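Probable quinone reductase Qor (NADPH:quinone reductase) (Zeta-crystallin homolog protein) (Mycobacterium tuberculosis, PDB 4RVU) probably catalyses the NADPH-dependent reduction of quinones, binding the cofactor in a cleft of its medium-chain dehydrogenase-type fold. Local coordinates at residues A[49-54]-A[314-319]; A[66-71]-A[118-123]; A[136-141]-A[287-292]; A[19-24]-A[308-313]. All coordinates share one frame; numbering follows the deposited sequence.

Interaction 1 (A[49-54]-A[314-319]). With NDP (NADPH dihydro-nicotinamide-adenine-dinucleotide phosphate), chain E.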
# COMPACT_ATOMS: atom_id res chain seq x y z
N TYR A 49 -15.08 7.37 -18.25
CA TYR A 49 -15.32 6.00 -17.78
C TYR A 49 -16.82 5.81 -17.55
O TYR A 49 -17.37 4.74 -17.82
CB TYR A 49 -14.56 5.69 -16.47
CG TYR A 49 -13.05 5.89 -16.48
CD1 TYR A 49 -12.26 5.57 -17.58
CD2 TYR A 49 -12.41 6.40 -15.35
CE1 TYR A 49 -10.87 5.77 -17.55
CE2 TYR A 49 -11.04 6.59 -15.31
CZ TYR A 49 -10.28 6.28 -16.41
OH TYR A 49 -8.90 6.50 -16.35
N PHE A 50 -17.49 6.86 -17.06
CA PHE A 50 -18.94 6.84 -16.90
C PHE A 50 -19.66 6.88 -18.24
O PHE A 50 -20.69 6.23 -18.43
CB PHE A 50 -19.42 8.01 -16.05
CG PHE A 50 -19.25 7.79 -14.58
CD1 PHE A 50 -18.40 8.60 -13.84
CD2 PHE A 50 -19.92 6.76 -13.95
CE1 PHE A 50 -18.24 8.39 -12.48
CE2 PHE A 50 -19.76 6.54 -12.59
CZ PHE A 50 -18.92 7.36 -11.86
N ARG A 51 -19.12 7.67 -19.16
CA ARG A 51 -19.69 7.76 -20.50
C ARG A 51 -19.59 6.40 -21.20
O ARG A 51 -20.53 5.95 -21.85
CB ARG A 51 -18.96 8.83 -21.30
CG ARG A 51 -19.62 9.14 -22.64
CD ARG A 51 -18.69 8.76 -23.77
NE ARG A 51 -17.40 9.41 -23.63
CZ ARG A 51 -16.22 8.81 -23.75
NH1 ARG A 51 -16.15 7.51 -24.04
NH2 ARG A 51 -15.12 9.51 -23.59
N SER A 52 -18.44 5.75 -21.05
CA SER A 52 -18.19 4.48 -21.74
C SER A 52 -18.91 3.30 -21.09
O SER A 52 -19.08 2.26 -21.71
CB SER A 52 -16.69 4.20 -21.86
OG SER A 52 -16.13 3.80 -20.61
N GLY A 53 -19.34 3.48 -19.84
CA GLY A 53 -19.99 2.41 -19.11
C GLY A 53 -19.00 1.53 -18.37
O GLY A 53 -19.37 0.49 -17.81
N GLN A 54 -17.73 1.94 -18.39
CA GLN A 54 -16.69 1.29 -17.61
C GLN A 54 -17.10 1.31 -16.15
O GLN A 54 -17.33 0.27 -15.54
CB GLN A 54 -15.38 2.06 -17.74
CG GLN A 54 -14.31 1.39 -18.55
CD GLN A 54 -12.93 1.65 -17.96
OE1 GLN A 54 -12.74 1.53 -16.75
NE2 GLN A 54 -11.97 2.02 -18.82
N ARG A 314 -16.42 16.83 -28.29
CA ARG A 314 -15.13 17.23 -28.82
C ARG A 314 -14.07 17.18 -27.72
O ARG A 314 -12.94 16.74 -27.94
CB ARG A 314 -15.26 18.64 -29.44
CG ARG A 314 -14.01 19.27 -30.05
CD ARG A 314 -14.38 20.60 -30.78
NE ARG A 314 -13.65 21.78 -30.29
CZ ARG A 314 -14.22 22.90 -29.85
NH1 ARG A 314 -15.54 23.03 -29.85
NH2 ARG A 314 -13.47 23.91 -29.42
N ALA A 315 -14.44 17.63 -26.52
CA ALA A 315 -13.53 17.58 -25.38
C ALA A 315 -13.17 16.15 -25.04
O ALA A 315 -12.00 15.85 -24.76
CB ALA A 315 -14.15 18.28 -24.18
N HIS A 316 -14.15 15.26 -25.02
CA HIS A 316 -13.86 13.87 -24.70
C HIS A 316 -12.95 13.23 -25.75
O HIS A 316 -12.05 12.47 -25.41
CB HIS A 316 -15.14 13.05 -24.50
CG HIS A 316 -15.74 13.20 -23.14
ND1 HIS A 316 -16.29 12.13 -22.46
CD2 HIS A 316 -15.89 14.28 -22.34
CE1 HIS A 316 -16.76 12.56 -21.30
NE2 HIS A 316 -16.53 13.85 -21.20
N GLN A 317 -13.17 13.56 -27.02
CA GLN A 317 -12.26 13.12 -28.08
C GLN A 317 -10.82 13.58 -27.85
O GLN A 317 -9.90 12.77 -27.89
CB GLN A 317 -12.73 13.62 -29.45
CG GLN A 317 -14.01 12.95 -29.93
CD GLN A 317 -14.44 13.47 -31.29
OE1 GLN A 317 -14.25 14.64 -31.62
NE2 GLN A 317 -15.04 12.59 -32.09
N ASP A 318 -10.64 14.88 -27.64
CA ASP A 318 -9.30 15.44 -27.44
C ASP A 318 -8.62 14.87 -26.20
O ASP A 318 -7.42 14.61 -26.20
CB ASP A 318 -9.37 16.97 -27.33
CG ASP A 318 -9.81 17.65 -28.61
OD1 ASP A 318 -9.82 16.99 -29.67
OD2 ASP A 318 -10.12 18.86 -28.55
N LEU A 319 -9.40 14.67 -25.14
CA LEU A 319 -8.87 14.17 -23.88
C LEU A 319 -8.35 12.74 -24.06
O LEU A 319 -7.21 12.42 -23.70
CB LEU A 319 -9.94 14.22 -22.79
CG LEU A 319 -9.56 13.69 -21.41
CD1 LEU A 319 -8.33 14.41 -20.89
CD2 LEU A 319 -10.72 13.84 -20.44
PA NDP E . -5.21 14.35 -17.81
O1A NDP E . -5.44 15.81 -18.06
O2A NDP E . -3.97 13.91 -17.08
O5B NDP E . -5.27 13.57 -19.21
C5B NDP E . -4.81 12.23 -19.31
C4B NDP E . -3.35 12.28 -19.75
O4B NDP E . -2.73 11.00 -19.60
C3B NDP E . -3.23 12.62 -21.23
O3B NDP E . -3.17 14.03 -21.44
C2B NDP E . -1.94 11.93 -21.64
O2B NDP E . -0.85 12.84 -21.60
C1B NDP E . -1.74 10.83 -20.61
N9A NDP E . -1.91 9.54 -21.32
C8A NDP E . -0.99 8.57 -21.44
N7A NDP E . -1.46 7.53 -22.16
C5A NDP E . -2.72 7.83 -22.52
C6A NDP E . -3.79 7.16 -23.30
N6A NDP E . -3.60 5.94 -23.84
N1A NDP E . -4.96 7.82 -23.44
C2A NDP E . -5.16 9.03 -22.91
N3A NDP E . -4.23 9.69 -22.19
C4A NDP E . -3.01 9.15 -21.97
O3 NDP E . -6.49 13.76 -17.06
PN NDP E . -6.92 14.26 -15.59
O1N NDP E . -5.93 15.28 -15.12
O2N NDP E . -8.40 14.57 -15.64
O5D NDP E . -6.73 12.93 -14.71
C5D NDP E . -5.45 12.31 -14.62
C4D NDP E . -5.62 10.85 -14.22
O4D NDP E . -5.95 10.76 -12.83
C3D NDP E . -6.77 10.20 -14.97
O3D NDP E . -6.40 8.86 -15.28
C2D NDP E . -7.92 10.19 -13.98
O2D NDP E . -8.76 9.06 -14.21
C1D NDP E . -7.20 10.10 -12.65
N1N NDP E . -7.91 10.74 -11.53
C2N NDP E . -8.07 10.04 -10.41
C3N NDP E . -8.71 10.57 -9.30
C7N NDP E . -8.86 9.73 -8.07
O7N NDP E . -9.37 10.21 -7.07
N7N NDP E . -8.44 8.46 -8.10
C4N NDP E . -9.24 11.98 -9.31
C5N NDP E . -8.99 12.64 -10.59
C6N NDP E . -8.33 12.00 -11.64
P2B NDP E . 0.55 12.48 -22.30
O1X NDP E . 0.41 11.02 -22.66
O2X NDP E . 0.62 13.39 -23.49
O3X NDP E . 1.58 12.78 -21.26
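R51 and H316 meet by hydrogen bonding, the arginine gripping one imidazole nitrogen with two of its own. NE and NH2 of R51 both donate to ND1 of H316, at 3.2 Å and 3.1 Å, with N-H...N angles close to 148°. ND1 lies near the guanidinium plane at its NE/NH2 edge, while the arginine comes up to the rim of the imidazole slightly tilted from its plane; the two planes are 63° apart. The arginine chain bends at chi2 and chi3 to turn that edge to the ring.

Around this pair are other polar bonds: R51 NH2 forms a salt bridge with E320, R51 NH1 donates to G14 O, and H316 NE2 is hydrogen-bonded to Y100 OH.

The cofactor contacts are lighter. NADPH O2D, on the nicotinamide ribose, gives a weak bond to Y49 OH at 3.3 Å, and CD1 of L319 packs 3.6 Å from O5B on the adenosine side.

Because ND1 accepts from two arginine N-H groups, H316 is probably neutral with its proton on NE2, while E320 would balance the buried arginine's charge beside the NADPH pocket.

Interaction 2 (A[66-71]-A[118-123])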
# COMPACT_ATOMS: atom_id res chain seq x y z
N GLU A 66 -17.91 18.09 -11.74
CA GLU A 66 -17.19 19.30 -11.35
C GLU A 66 -17.82 20.55 -11.96
O GLU A 66 -18.00 20.62 -13.18
CB GLU A 66 -15.70 19.20 -11.73
CG GLU A 66 -14.83 20.36 -11.22
CD GLU A 66 -13.33 20.18 -11.50
OE1 GLU A 66 -12.97 19.48 -12.47
OE2 GLU A 66 -12.52 20.75 -10.75
N VAL A 67 -18.19 21.51 -11.12
CA VAL A 67 -18.83 22.74 -11.60
C VAL A 67 -18.46 23.91 -10.71
O VAL A 67 -18.30 23.76 -9.51
CB VAL A 67 -20.37 22.62 -11.65
CG1 VAL A 67 -20.93 22.40 -10.25
CG2 VAL A 67 -21.03 23.86 -12.29
N CYS A 68 -18.28 25.08 -11.33
CA CYS A 68 -18.22 26.32 -10.57
C CYS A 68 -19.34 27.22 -11.09
O CYS A 68 -19.54 27.33 -12.30
CB CYS A 68 -16.87 27.01 -10.77
SG CYS A 68 -16.81 28.66 -10.02
N GLY A 69 -20.09 27.83 -10.18
CA GLY A 69 -21.11 28.79 -10.58
C GLY A 69 -21.75 29.45 -9.38
O GLY A 69 -21.20 29.40 -8.29
N THR A 70 -22.92 30.06 -9.58
CA THR A 70 -23.55 30.78 -8.49
C THR A 70 -24.69 29.97 -7.88
O THR A 70 -25.38 29.23 -8.58
CB THR A 70 -24.07 32.17 -8.94
OG1 THR A 70 -24.83 32.02 -10.15
CG2 THR A 70 -22.91 33.11 -9.19
N VAL A 71 -24.86 30.10 -6.57
CA VAL A 71 -25.94 29.40 -5.89
C VAL A 71 -27.27 30.05 -6.25
O VAL A 71 -27.53 31.20 -5.88
CB VAL A 71 -25.75 29.39 -4.37
CG1 VAL A 71 -26.92 28.69 -3.69
CG2 VAL A 71 -24.44 28.68 -4.01
N VAL A 118 -10.38 34.60 -7.58
CA VAL A 118 -10.27 33.41 -8.42
C VAL A 118 -11.44 33.37 -9.40
O VAL A 118 -12.61 33.47 -8.99
CB VAL A 118 -10.25 32.12 -7.56
CG1 VAL A 118 -10.21 30.87 -8.44
CG2 VAL A 118 -9.05 32.13 -6.61
N THR A 119 -11.15 33.26 -10.70
CA THR A 119 -12.21 33.21 -11.69
C THR A 119 -12.91 31.86 -11.65
O THR A 119 -12.38 30.86 -11.14
CB THR A 119 -11.73 33.42 -13.14
OG1 THR A 119 -10.87 32.33 -13.51
CG2 THR A 119 -10.98 34.74 -13.29
N SER A 120 -14.12 31.84 -12.19
CA SER A 120 -14.91 30.61 -12.20
C SER A 120 -14.25 29.54 -13.08
O SER A 120 -14.28 28.36 -12.74
CB SER A 120 -16.33 30.91 -12.65
OG SER A 120 -16.96 31.81 -11.75
N GLU A 121 -13.63 29.96 -14.19
CA GLU A 121 -12.90 29.03 -15.05
C GLU A 121 -11.74 28.38 -14.33
O GLU A 121 -11.52 27.17 -14.45
CB GLU A 121 -12.33 29.76 -16.27
CG GLU A 121 -13.30 30.04 -17.39
CD GLU A 121 -12.59 30.67 -18.57
OE1 GLU A 121 -11.48 31.22 -18.37
OE2 GLU A 121 -13.13 30.62 -19.68
N VAL A 122 -10.97 29.18 -13.60
CA VAL A 122 -9.85 28.62 -12.82
C VAL A 122 -10.36 27.68 -11.73
O VAL A 122 -9.81 26.60 -11.53
CB VAL A 122 -8.95 29.73 -12.25
CG1 VAL A 122 -7.97 29.16 -11.24
CG2 VAL A 122 -8.19 30.42 -13.39
N ALA A 123 -11.42 28.07 -11.03
CA ALA A 123 -12.00 27.21 -10.00
C ALA A 123 -12.43 25.84 -10.55
O ALA A 123 -12.20 24.80 -9.93
CB ALA A 123 -13.18 27.90 -9.31
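The carboxylate of E66 is the flat group that comes near segment 118-123, and it does so loosely: OE2 stands 4.1 Å from the carbonyl O of A123. Both are acceptors, so nothing binds them to each other. What holds the carboxylate is farther along helix 120-140 and beyond: OE2 accepts from the backbone N of L128, and OE1 takes a salt bridge from K129 and a hydrogen bond from N44. The chain is extended past CG, which carries the carboxylate over toward the helix.

The real packing is made by C68. Its sulfur is set anti to the backbone N (chi1 173°) and lodges against the first turn of the helix. SG is 3.5 Å from both CA and CB of S120 and 3.8 Å from CB of A123, so the thiol straddles two positions one turn apart on the helix face. CB of C68 adds a contact of 3.5 Å to the carbonyl O of S120. The hydroxyl of S120 also lies beside the sulfur, OG 3.6 Å from SG of C68, but its hydrogen bonds go to E39 and R90.

The helix start is fixed by T119, the N-cap residue, whose OG1 accepts from V122 N at 3.2 Å with an angle of 162°.

The result is a strand-on-helix contact: strand 67-74, in the mixed sheet of the GroES-like catalytic domain, covered by the N-terminal turn of long helix 120-140, as expected for the medium-chain dehydrogenase fold.

Interaction 3 (A[136-141]-A[287-292])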
# COMPACT_ATOMS: atom_id res chain seq x y z
N LEU A 136 -3.08 13.14 -2.55
CA LEU A 136 -1.95 12.33 -3.02
C LEU A 136 -0.65 12.74 -2.33
O LEU A 136 0.13 11.87 -1.93
CB LEU A 136 -1.81 12.42 -4.55
CG LEU A 136 -2.81 11.63 -5.40
CD1 LEU A 136 -2.67 11.95 -6.89
CD2 LEU A 136 -2.68 10.12 -5.15
N LEU A 137 -0.44 14.05 -2.17
CA LEU A 137 0.81 14.59 -1.62
C LEU A 137 0.82 14.73 -0.11
O LEU A 137 1.88 14.82 0.50
CB LEU A 137 1.10 15.97 -2.22
CG LEU A 137 1.43 16.00 -3.70
CD1 LEU A 137 1.43 17.44 -4.18
CD2 LEU A 137 2.79 15.38 -3.93
N LYS A 138 -0.36 14.77 0.50
CA LYS A 138 -0.44 15.03 1.94
C LYS A 138 -0.90 13.82 2.75
O LYS A 138 -0.64 13.74 3.95
CB LYS A 138 -1.37 16.22 2.23
CG LYS A 138 -0.86 17.56 1.72
CD LYS A 138 0.23 18.12 2.63
CE LYS A 138 0.76 19.47 2.12
NZ LYS A 138 -0.27 20.50 2.06
N SER A 139 -1.58 12.88 2.09
CA SER A 139 -2.25 11.77 2.79
C SER A 139 -1.83 10.38 2.31
O SER A 139 -1.49 9.51 3.11
CB SER A 139 -3.77 11.91 2.69
OG SER A 139 -4.20 13.12 3.29
N VAL A 140 -1.88 10.16 1.00
CA VAL A 140 -1.50 8.86 0.45
C VAL A 140 -0.01 8.58 0.65
O VAL A 140 0.38 7.54 1.20
CB VAL A 140 -1.91 8.71 -1.03
CG1 VAL A 140 -1.26 7.48 -1.65
CG2 VAL A 140 -3.44 8.63 -1.15
N TYR A 141 0.83 9.50 0.20
CA TYR A 141 2.23 9.49 0.57
C TYR A 141 2.59 10.92 0.94
O TYR A 141 2.63 11.79 0.08
CB TYR A 141 3.15 8.98 -0.56
CG TYR A 141 4.60 9.19 -0.18
CD1 TYR A 141 5.19 8.39 0.80
CD2 TYR A 141 5.34 10.23 -0.71
CE1 TYR A 141 6.51 8.60 1.20
CE2 TYR A 141 6.65 10.44 -0.32
CZ TYR A 141 7.22 9.63 0.64
OH TYR A 141 8.52 9.86 1.03
N ALA A 287 -9.82 21.77 0.56
CA ALA A 287 -10.18 22.88 -0.33
C ALA A 287 -9.46 24.16 0.11
O ALA A 287 -8.94 24.91 -0.72
CB ALA A 287 -11.68 23.08 -0.36
N ALA A 288 -9.43 24.40 1.41
CA ALA A 288 -8.73 25.57 1.96
C ALA A 288 -7.22 25.53 1.69
O ALA A 288 -6.64 26.55 1.30
CB ALA A 288 -9.02 25.73 3.45
N GLU A 289 -6.58 24.38 1.90
CA GLU A 289 -5.16 24.26 1.59
C GLU A 289 -4.91 24.46 0.09
O GLU A 289 -3.90 25.05 -0.30
CB GLU A 289 -4.56 22.94 2.10
CG GLU A 289 -4.69 22.72 3.61
CD GLU A 289 -3.55 21.90 4.23
OE1 GLU A 289 -2.91 21.09 3.51
OE2 GLU A 289 -3.29 22.06 5.44
N LEU A 290 -5.82 23.97 -0.75
CA LEU A 290 -5.71 24.22 -2.19
C LEU A 290 -5.78 25.70 -2.54
O LEU A 290 -4.95 26.22 -3.30
CB LEU A 290 -6.79 23.44 -2.97
CG LEU A 290 -6.90 23.73 -4.47
CD1 LEU A 290 -5.63 23.31 -5.22
CD2 LEU A 290 -8.11 23.03 -5.06
N PHE A 291 -6.78 26.41 -2.00
CA PHE A 291 -6.90 27.83 -2.32
C PHE A 291 -5.80 28.66 -1.68
O PHE A 291 -5.40 29.69 -2.24
CB PHE A 291 -8.30 28.38 -1.99
CG PHE A 291 -9.36 27.95 -2.97
CD1 PHE A 291 -9.26 28.31 -4.30
CD2 PHE A 291 -10.45 27.20 -2.55
CE1 PHE A 291 -10.22 27.92 -5.22
CE2 PHE A 291 -11.42 26.80 -3.46
CZ PHE A 291 -11.30 27.15 -4.79
N ASP A 292 -5.28 28.21 -0.54
CA ASP A 292 -4.09 28.84 0.04
C ASP A 292 -2.89 28.76 -0.91
O ASP A 292 -2.18 29.74 -1.13
CB ASP A 292 -3.74 28.21 1.39
CG ASP A 292 -4.73 28.55 2.48
OD1 ASP A 292 -5.63 29.38 2.24
OD2 ASP A 292 -4.61 27.99 3.59
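K138 and E289 reach for each other from two helices whose backbones stay well apart; the nearest CA atoms, those of K138 and E289, are 10.4 Å away from each other. Each side chain leaves its helix with CG anti to the carbonyl carbon, and the two chains run at a slant to one another, meeting only at their charged ends. K138 bends at chi2 and again at chi4 (61°), the second bend turning the ammonium group to the glutamate. E289 is bent at chi2, which swings its carboxylate across the gap.

The bond itself is a salt bridge: NZ of K138 donates to OE1 of E289 at 3.1 Å. The nitrogen comes in on the syn side of OE1 and sits 32° out of the carboxylate plane, so the approach is tilted rather than flat. The same OE1 also accepts from NE2 of H134, one helical turn before K138, so one oxygen is held by two residues of helix 120-140. OE2 receives a weak hydrogen bond from NE1 of W285. Together these partners would limit the rotation of the carboxylate.

On the side of K138 the helix is ending. Y141 N bonds to L136 O at 3.3 Å, closing a wider pi-type turn, and two residues past K138 the carbonyl O of V140 accepts a hydrogen bond from Y267 of the second subunit.

What results is an interhelical salt bridge near the surface, clasping the C-terminal end of helix 120-140 to the middle of helix 280-295 and lying close to where the two subunits meet.

Interaction 4 (A[19-24]-A[308-313])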
# COMPACT_ATOMS: atom_id res chain seq x y z
N LEU A 19 -22.53 11.46 -26.15
CA LEU A 19 -22.75 12.70 -25.40
C LEU A 19 -23.70 13.64 -26.16
O LEU A 19 -23.26 14.46 -26.97
CB LEU A 19 -21.41 13.39 -25.10
CG LEU A 19 -20.44 12.58 -24.25
CD1 LEU A 19 -19.03 13.17 -24.29
CD2 LEU A 19 -20.94 12.48 -22.82
N ARG A 20 -25.00 13.53 -25.88
CA ARG A 20 -26.00 14.32 -26.59
C ARG A 20 -26.36 15.61 -25.86
O ARG A 20 -26.66 15.59 -24.66
CB ARG A 20 -27.26 13.50 -26.83
CG ARG A 20 -27.01 12.20 -27.60
CD ARG A 20 -26.39 12.50 -28.96
NE ARG A 20 -26.01 11.28 -29.66
CZ ARG A 20 -26.85 10.56 -30.41
NH1 ARG A 20 -28.11 10.95 -30.56
NH2 ARG A 20 -26.42 9.46 -31.02
N HIS A 21 -26.33 16.71 -26.59
CA HIS A 21 -26.73 18.03 -26.09
C HIS A 21 -28.24 18.16 -26.22
O HIS A 21 -28.76 18.23 -27.34
CB HIS A 21 -26.04 19.11 -26.95
CG HIS A 21 -26.26 20.51 -26.48
ND1 HIS A 21 -26.95 21.45 -27.22
CD2 HIS A 21 -25.85 21.15 -25.35
CE1 HIS A 21 -26.97 22.60 -26.57
NE2 HIS A 21 -26.31 22.45 -25.44
N VAL A 22 -28.94 18.18 -25.09
CA VAL A 22 -30.41 18.16 -25.08
C VAL A 22 -31.05 19.15 -24.11
O VAL A 22 -30.37 19.71 -23.24
CB VAL A 22 -30.94 16.77 -24.70
CG1 VAL A 22 -30.42 15.72 -25.66
CG2 VAL A 22 -30.56 16.42 -23.26
N ASP A 23 -32.36 19.33 -24.25
CA ASP A 23 -33.14 20.12 -23.30
C ASP A 23 -33.61 19.25 -22.13
O ASP A 23 -34.08 18.13 -22.33
CB ASP A 23 -34.37 20.75 -23.98
CG ASP A 23 -34.02 21.94 -24.85
OD1 ASP A 23 -32.93 22.52 -24.69
OD2 ASP A 23 -34.87 22.31 -25.69
N GLN A 24 -33.46 19.77 -20.92
CA GLN A 24 -33.89 19.08 -19.71
C GLN A 24 -34.63 20.09 -18.85
O GLN A 24 -34.40 21.29 -18.99
CB GLN A 24 -32.69 18.54 -18.92
CG GLN A 24 -31.84 17.50 -19.64
CD GLN A 24 -32.33 16.08 -19.43
OE1 GLN A 24 -33.06 15.53 -20.26
NE2 GLN A 24 -31.93 15.47 -18.31
N PRO A 308 -17.30 24.93 -25.82
CA PRO A 308 -18.72 25.15 -25.52
C PRO A 308 -19.30 23.88 -24.88
O PRO A 308 -18.84 22.77 -25.19
CB PRO A 308 -19.34 25.38 -26.91
CG PRO A 308 -18.17 25.78 -27.81
CD PRO A 308 -17.01 24.99 -27.26
N LEU A 309 -20.27 24.05 -23.99
CA LEU A 309 -20.92 22.92 -23.33
C LEU A 309 -21.44 21.94 -24.36
O LEU A 309 -21.32 20.73 -24.18
CB LEU A 309 -22.07 23.41 -22.43
CG LEU A 309 -23.06 22.36 -21.89
CD1 LEU A 309 -22.35 21.35 -21.01
CD2 LEU A 309 -24.15 23.07 -21.11
N ALA A 310 -21.99 22.45 -25.46
CA ALA A 310 -22.54 21.57 -26.49
C ALA A 310 -21.49 20.71 -27.16
O ALA A 310 -21.81 19.70 -27.80
CB ALA A 310 -23.33 22.39 -27.54
N ASP A 311 -20.22 21.11 -27.03
CA ASP A 311 -19.11 20.37 -27.61
C ASP A 311 -18.39 19.49 -26.61
O ASP A 311 -17.19 19.26 -26.73
CB ASP A 311 -18.10 21.33 -28.24
CG ASP A 311 -18.59 21.94 -29.54
OD1 ASP A 311 -19.52 21.38 -30.15
OD2 ASP A 311 -18.02 22.97 -29.94
N ALA A 312 -19.12 18.98 -25.62
CA ALA A 312 -18.56 18.00 -24.69
C ALA A 312 -17.95 16.83 -25.45
O ALA A 312 -16.91 16.30 -25.07
CB ALA A 312 -19.64 17.51 -23.74
N LEU A 313 -18.61 16.43 -26.54
CA LEU A 313 -18.11 15.35 -27.40
C LEU A 313 -16.67 15.61 -27.83
O LEU A 313 -15.81 14.73 -27.75
CB LEU A 313 -19.03 15.21 -28.63
CG LEU A 313 -18.75 14.21 -29.75
CD1 LEU A 313 -20.03 13.92 -30.53
CD2 LEU A 313 -17.69 14.72 -30.72
O HOH W 1 -21.44 17.10 -26.83
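Segment 19-24, which carries strand 20-24 at the edge of the three-stranded antiparallel sheet, packs here against the short 3-10 turn and the first turn of helix 312-320, and the touching residues are L19 and H21 on one side and A310, A312 and L313 on the other. The central element is a CH-pi contact. The methyl CB of A310 lies 3.5 Å from the centroid of the H21 ring and only 6° off its normal, so it sits squarely over the middle of one face. H21 gets its ring there with CG anti to the backbone N (chi1 -175°), and the ring also stacks with that of H6 on the neighbouring strand 5-10.

At L19 the contact turns apolar and more buried. CD1 of L19 packs 3.9 Å from the carbonyl O of A312, and an equal distance separates it from CA of L313; the methyl of A312 is a little farther away. The leucine thus lies against the opening of the helix.

The 3-10 turn is pinned by its own backbone: D311 N donates to P308 O at 2.8 Å. L309 is hydrogen-bonded through its backbone to L331, which ties the turn to the C-terminal strand 327-331.

Backbone to backbone, the two sides are joined by a single water, which donates to L19 O at 3.2 Å and to A310 O at 2.8 Å, and accepts from L313 N at 2.9 Å.

In the fold
Interactions 1 and 4 are neighbours that share helix 312-320: L19 of interaction 4 packs on both R51 and H316 of interaction 1, linking the edge strand to the buried arginine-histidine pair. Interactions 2 and 3 likewise share a helix, 120-140, but use its opposite ends; the centres of the two interactions are about 19 Å apart. Place and chemistry go together. Interactions 1 and 2 are buried, the first polar and beside NADPH, the second a thiol packed on a helix turn. Interaction 3 is a surface salt bridge and buries the least, whereas interaction 4 is partly buried, mixing apolar packing with a bridging water. Interaction 3 lies across the chain's centre from both 1 and 4.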